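Local atomic coordinates of flagellar hook associated protein type 3 FlgL (Legionella pneumophila subsp. pneumophila, PDB entry 5YTI), a protein that probably serves as a structural protein of the bacterial flagellum, as a hook-associated member of the flagellin family. Residues D180-R185 with L339-D344; T227-S232 with V237-G242. All blocks are in the same frame, centred on the assembly; numbering follows the deposited sequence.

Contact 1: D180-R185 with L339-D344; sequences DNVFMR and LSVQSD
The short helix 179-184 leans against the long helix 316-374 of the helical rod, and within 339-344 Val-341 makes the contact, with Val-182 and Asn-181. The approach is light: the two backbones come nearest at Val-182 and Val-341, whose CA atoms are 7.1 Å apart, and only 99 Å² is buried in all. The bond from CA to CB of Val-341 aims at the short helix. Its CG1 lies 4.2 Å from CG2 of Val-182, an apolar contact of two branched side chains that suit a buried place because they are compact and have few torsions to freeze. The other methyl, CG2, comes nearest to Asn-181, 4.1 Å from its ND2, a van der Waals neighbour, while also bordering Val-182. The side chains of Asn-181 and Val-341 run antiparallel past one another. With its CG anti to the backbone N (chi1 -171°), Asn-181 carries its amide out to this flank, while its OD1 accepts a hydrogen bond from Asn-293 of the second subunit; an amide fits here because its ND2 end can border the methyl while OD1 takes the bond from the neighbouring subunit. A hydrogen bond between NE2 of His-337, on the long helix, and the carbonyl O of Asn-181 adds a polar tie beside the valines. Leu-80 of helix 49-96 touches both Val-182 and Val-341 and joins a third helix to the apolar patch. Within 180-185 the chain makes a wider pi-type turn, in which N of Arg-185 bonds to O of Asp-180 at 3.2 Å. The contact is characteristic of a short helix packed through valines and a leucine onto the long helices of an elongated bundle.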
# COMPACT_ATOMS: atom_id res chain seq x y z
N ASP A 180 -8.29 -8.55 -1.66
CA ASP A 180 -7.38 -7.95 -0.69
C ASP A 180 -6.30 -7.18 -1.44
O ASP A 180 -5.93 -6.08 -1.04
CB ASP A 180 -6.74 -9.01 0.21
CG ASP A 180 -5.74 -9.89 -0.54
OD1 ASP A 180 -6.17 -10.55 -1.52
OD2 ASP A 180 -4.55 -9.91 -0.14
N ASN A 181 -5.84 -7.71 -2.56
CA ASN A 181 -4.90 -6.95 -3.37
C ASN A 181 -5.58 -5.84 -4.17
O ASN A 181 -5.09 -4.73 -4.18
CB ASN A 181 -4.10 -7.84 -4.31
CG ASN A 181 -2.99 -7.10 -4.99
OD1 ASN A 181 -2.24 -6.36 -4.35
ND2 ASN A 181 -2.90 -7.24 -6.28
N VAL A 182 -6.71 -6.11 -4.81
CA VAL A 182 -7.28 -5.12 -5.73
C VAL A 182 -7.97 -3.95 -5.03
O VAL A 182 -7.74 -2.82 -5.39
CB VAL A 182 -8.27 -5.75 -6.71
CG1 VAL A 182 -8.87 -4.67 -7.58
CG2 VAL A 182 -7.58 -6.79 -7.56
N PHE A 183 -8.75 -4.24 -3.99
CA PHE A 183 -9.62 -3.25 -3.38
C PHE A 183 -9.29 -2.81 -1.96
O PHE A 183 -9.65 -1.71 -1.59
CB PHE A 183 -11.05 -3.79 -3.39
CG PHE A 183 -11.59 -4.03 -4.77
CD1 PHE A 183 -12.11 -2.99 -5.50
CD2 PHE A 183 -11.60 -5.30 -5.31
CE1 PHE A 183 -12.61 -3.22 -6.77
CE2 PHE A 183 -12.10 -5.53 -6.58
CZ PHE A 183 -12.62 -4.49 -7.31
N MSE A 184 -8.64 -3.65 -1.15
CA MSE A 184 -8.56 -3.35 0.29
C MSE A 184 -7.28 -2.70 0.79
O MSE A 184 -7.32 -1.80 1.64
CB MSE A 184 -8.80 -4.58 1.15
CG MSE A 184 -9.97 -5.43 0.64
SE MSE A 184 -11.75 -4.71 1.10
CE MSE A 184 -11.35 -4.40 3.00
N ARG A 185 -6.13 -3.14 0.33
CA ARG A 185 -4.89 -2.64 0.91
C ARG A 185 -4.27 -1.61 0.00
O ARG A 185 -3.64 -1.95 -0.98
CB ARG A 185 -3.92 -3.78 1.14
CG ARG A 185 -4.54 -5.00 1.78
CD ARG A 185 -5.42 -4.66 2.96
NE ARG A 185 -5.79 -5.87 3.67
CZ ARG A 185 -6.43 -5.88 4.83
NH1 ARG A 185 -6.78 -4.73 5.40
NH2 ARG A 185 -6.72 -7.02 5.43
N LEU A 339 -4.56 0.52 -12.05
CA LEU A 339 -3.74 0.49 -13.25
C LEU A 339 -2.57 -0.50 -13.14
O LEU A 339 -2.18 -1.08 -14.15
CB LEU A 339 -3.20 1.89 -13.57
CG LEU A 339 -2.30 2.00 -14.80
CD1 LEU A 339 -3.00 1.53 -16.08
CD2 LEU A 339 -1.83 3.44 -14.97
N SER A 340 -1.99 -0.71 -11.95
CA SER A 340 -0.85 -1.63 -11.85
C SER A 340 -1.37 -3.04 -11.91
O SER A 340 -0.73 -3.91 -12.49
CB SER A 340 0.02 -1.41 -10.61
OG SER A 340 -0.58 -1.88 -9.41
N VAL A 341 -2.55 -3.27 -11.35
CA VAL A 341 -3.20 -4.57 -11.52
C VAL A 341 -3.52 -4.77 -12.99
O VAL A 341 -3.32 -5.84 -13.49
CB VAL A 341 -4.46 -4.74 -10.66
CG1 VAL A 341 -5.12 -6.07 -10.93
CG2 VAL A 341 -4.13 -4.66 -9.18
N GLN A 342 -3.98 -3.74 -13.68
CA GLN A 342 -4.21 -3.86 -15.13
C GLN A 342 -2.93 -4.13 -15.89
O GLN A 342 -2.90 -4.98 -16.77
CB GLN A 342 -4.85 -2.60 -15.73
CG GLN A 342 -6.29 -2.40 -15.33
CD GLN A 342 -6.79 -1.06 -15.79
OE1 GLN A 342 -6.21 -0.03 -15.46
NE2 GLN A 342 -7.88 -1.07 -16.54
N SER A 343 -1.86 -3.41 -15.56
CA SER A 343 -0.59 -3.64 -16.26
C SER A 343 -0.17 -5.10 -16.03
O SER A 343 0.25 -5.74 -16.97
CB SER A 343 0.50 -2.64 -15.83
OG SER A 343 0.15 -1.31 -16.21
N ASP A 344 -0.32 -5.61 -14.80
CA ASP A 344 0.03 -7.00 -14.47
C ASP A 344 -0.72 -8.01 -15.36
O ASP A 344 -0.18 -9.02 -15.80
CB ASP A 344 -0.27 -7.33 -12.99
CG ASP A 344 0.40 -8.64 -12.54
OD1 ASP A 344 1.64 -8.62 -12.39
OD2 ASP A 344 -0.28 -9.67 -12.33

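Contact 2: T227-S232 with V237-G242; sequences TFALNS and VVMVSG
Thr-227 and Met-239 face each other as an antiparallel hydrogen-bonded pair: N of Thr-227 donates a hydrogen bond to O of Met-239 at 2.9 Å and 164°, and N of Met-239 returns a bond to O of Thr-227. Two residues on, N of Ala-229 reaches O of Val-237 at 3.0 Å, whereas the bond from N of Val-237 back to O of Ala-229 is bent to 121° and weak. Between these pairs Phe-228 and Val-238 form the non-hydrogen-bonded pair. Ring and isopropyl group project in the same direction, flank to flank, with CG2 of Val-238 3.6 Å from CE1 of Phe-228; an aromatic ring and a beta-branched aliphatic side chain, both apolar, suit this buried face. On the face of Thr-227, Ala-229, Val-237 and Met-239, the selenomethionine Met-239 bends at chi3 (-66°), bringing its CE 3.6 Å from CB of Ala-229, where the small methyl of Ala-229 lets the Met-239 chain lie close. Farther out, Phe-286 of strand 285-290 touches Phe-228, and Met-226 and Tyr-261 touch Val-238. Backbone bonds from Val-240 to strand 246-249 extend the sheet on the other side of this strand. The whole is a beta hairpin within an antiparallel sheet.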
# COMPACT_ATOMS: atom_id res chain seq x y z
N THR A 227 1.51 21.55 16.37
CA THR A 227 0.79 22.37 17.32
C THR A 227 1.20 23.81 16.99
O THR A 227 2.41 24.13 16.92
CB THR A 227 1.12 21.92 18.78
OG1 THR A 227 2.37 21.23 18.82
CG2 THR A 227 0.09 20.90 19.34
N PHE A 228 0.21 24.67 16.72
CA PHE A 228 0.47 26.11 16.53
C PHE A 228 0.35 26.87 17.85
O PHE A 228 -0.66 26.76 18.57
CB PHE A 228 -0.50 26.70 15.47
CG PHE A 228 -0.44 26.00 14.14
CD1 PHE A 228 0.49 26.34 13.21
CD2 PHE A 228 -1.28 24.95 13.87
CE1 PHE A 228 0.59 25.66 12.03
CE2 PHE A 228 -1.19 24.26 12.68
CZ PHE A 228 -0.25 24.61 11.76
N ALA A 229 1.36 27.64 18.21
CA ALA A 229 1.25 28.46 19.42
C ALA A 229 2.17 29.69 19.40
O ALA A 229 2.72 30.03 18.34
CB ALA A 229 1.46 27.60 20.68
N LEU A 230 2.34 30.32 20.58
CA LEU A 230 2.87 31.70 20.69
C LEU A 230 4.31 31.88 21.16
O LEU A 230 4.80 31.24 22.09
CB LEU A 230 1.96 32.54 21.59
CG LEU A 230 0.55 32.75 21.02
CD1 LEU A 230 -0.38 33.33 22.08
CD2 LEU A 230 0.59 33.63 19.77
N ASN A 231 4.98 32.79 20.45
CA ASN A 231 6.22 33.43 20.89
C ASN A 231 5.99 34.17 22.19
O ASN A 231 4.86 34.60 22.49
CB ASN A 231 6.68 34.47 19.86
CG ASN A 231 7.78 33.96 18.95
OD1 ASN A 231 8.36 32.91 19.20
ND2 ASN A 231 8.08 34.72 17.91
N SER A 232 7.06 34.35 22.95
CA SER A 232 7.02 35.28 24.07
C SER A 232 6.80 36.72 23.56
O SER A 232 6.18 37.54 24.24
CB SER A 232 8.27 35.11 24.93
OG SER A 232 8.36 33.77 25.38
N VAL A 237 3.57 30.51 15.85
CA VAL A 237 4.76 29.70 15.67
C VAL A 237 4.35 28.23 15.50
O VAL A 237 3.26 27.84 15.90
CB VAL A 237 5.75 29.96 16.86
CG1 VAL A 237 5.70 28.84 17.89
CG2 VAL A 237 7.18 30.19 16.37
N VAL A 238 5.21 27.43 14.88
CA VAL A 238 4.85 26.06 14.48
C VAL A 238 5.74 25.05 15.16
O VAL A 238 6.99 25.12 15.05
CB VAL A 238 5.01 25.87 12.95
CG1 VAL A 238 4.84 24.41 12.53
CG2 VAL A 238 4.00 26.72 12.22
N MSE A 239 5.11 24.10 15.85
CA MSE A 239 5.87 23.11 16.59
C MSE A 239 5.49 21.74 16.16
O MSE A 239 4.35 21.48 15.80
CB MSE A 239 5.66 23.33 18.07
CG MSE A 239 6.50 24.55 18.41
SE MSE A 239 6.33 25.05 20.29
CE MSE A 239 4.42 25.57 20.30
N VAL A 240 6.47 20.85 16.19
CA VAL A 240 6.23 19.45 15.88
C VAL A 240 7.02 18.56 16.81
O VAL A 240 8.22 18.78 17.05
CB VAL A 240 6.60 19.13 14.41
CG1 VAL A 240 6.59 17.63 14.15
CG2 VAL A 240 5.64 19.81 13.45
N SER A 241 6.34 17.56 17.32
CA SER A 241 7.00 16.57 18.13
C SER A 241 6.30 15.27 17.83
O SER A 241 5.37 15.24 17.04
CB SER A 241 6.87 16.92 19.59
OG SER A 241 5.51 16.78 19.95
N GLY A 242 6.72 14.19 18.48
CA GLY A 242 6.25 12.88 18.10
C GLY A 242 6.59 11.87 19.15
O GLY A 242 7.53 12.04 19.91

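In the fold
Contact 1 and contact 2 belong to different parts of the molecule: their centres are 40 Å apart, their nearest atoms about 25 Å apart. Contact 1 lies in the helical rod, 8 Å from the centre of the chain, and contact 2 in the sheet region, 33 Å from it. Along the chain 227-242 is nested inside the 153 residues between 180-185 and 339-344, so the five-stranded antiparallel sheet (193-197, 285-290, 224-230, 236-242, 246-249) is inserted between the short helix 179-184 and the long helix 316-374. Contact 1 thus brings together the chain on either side of that insertion, and contact 2 joins two neighbouring strands within it. The second subunit reaches contact 1 but not contact 2.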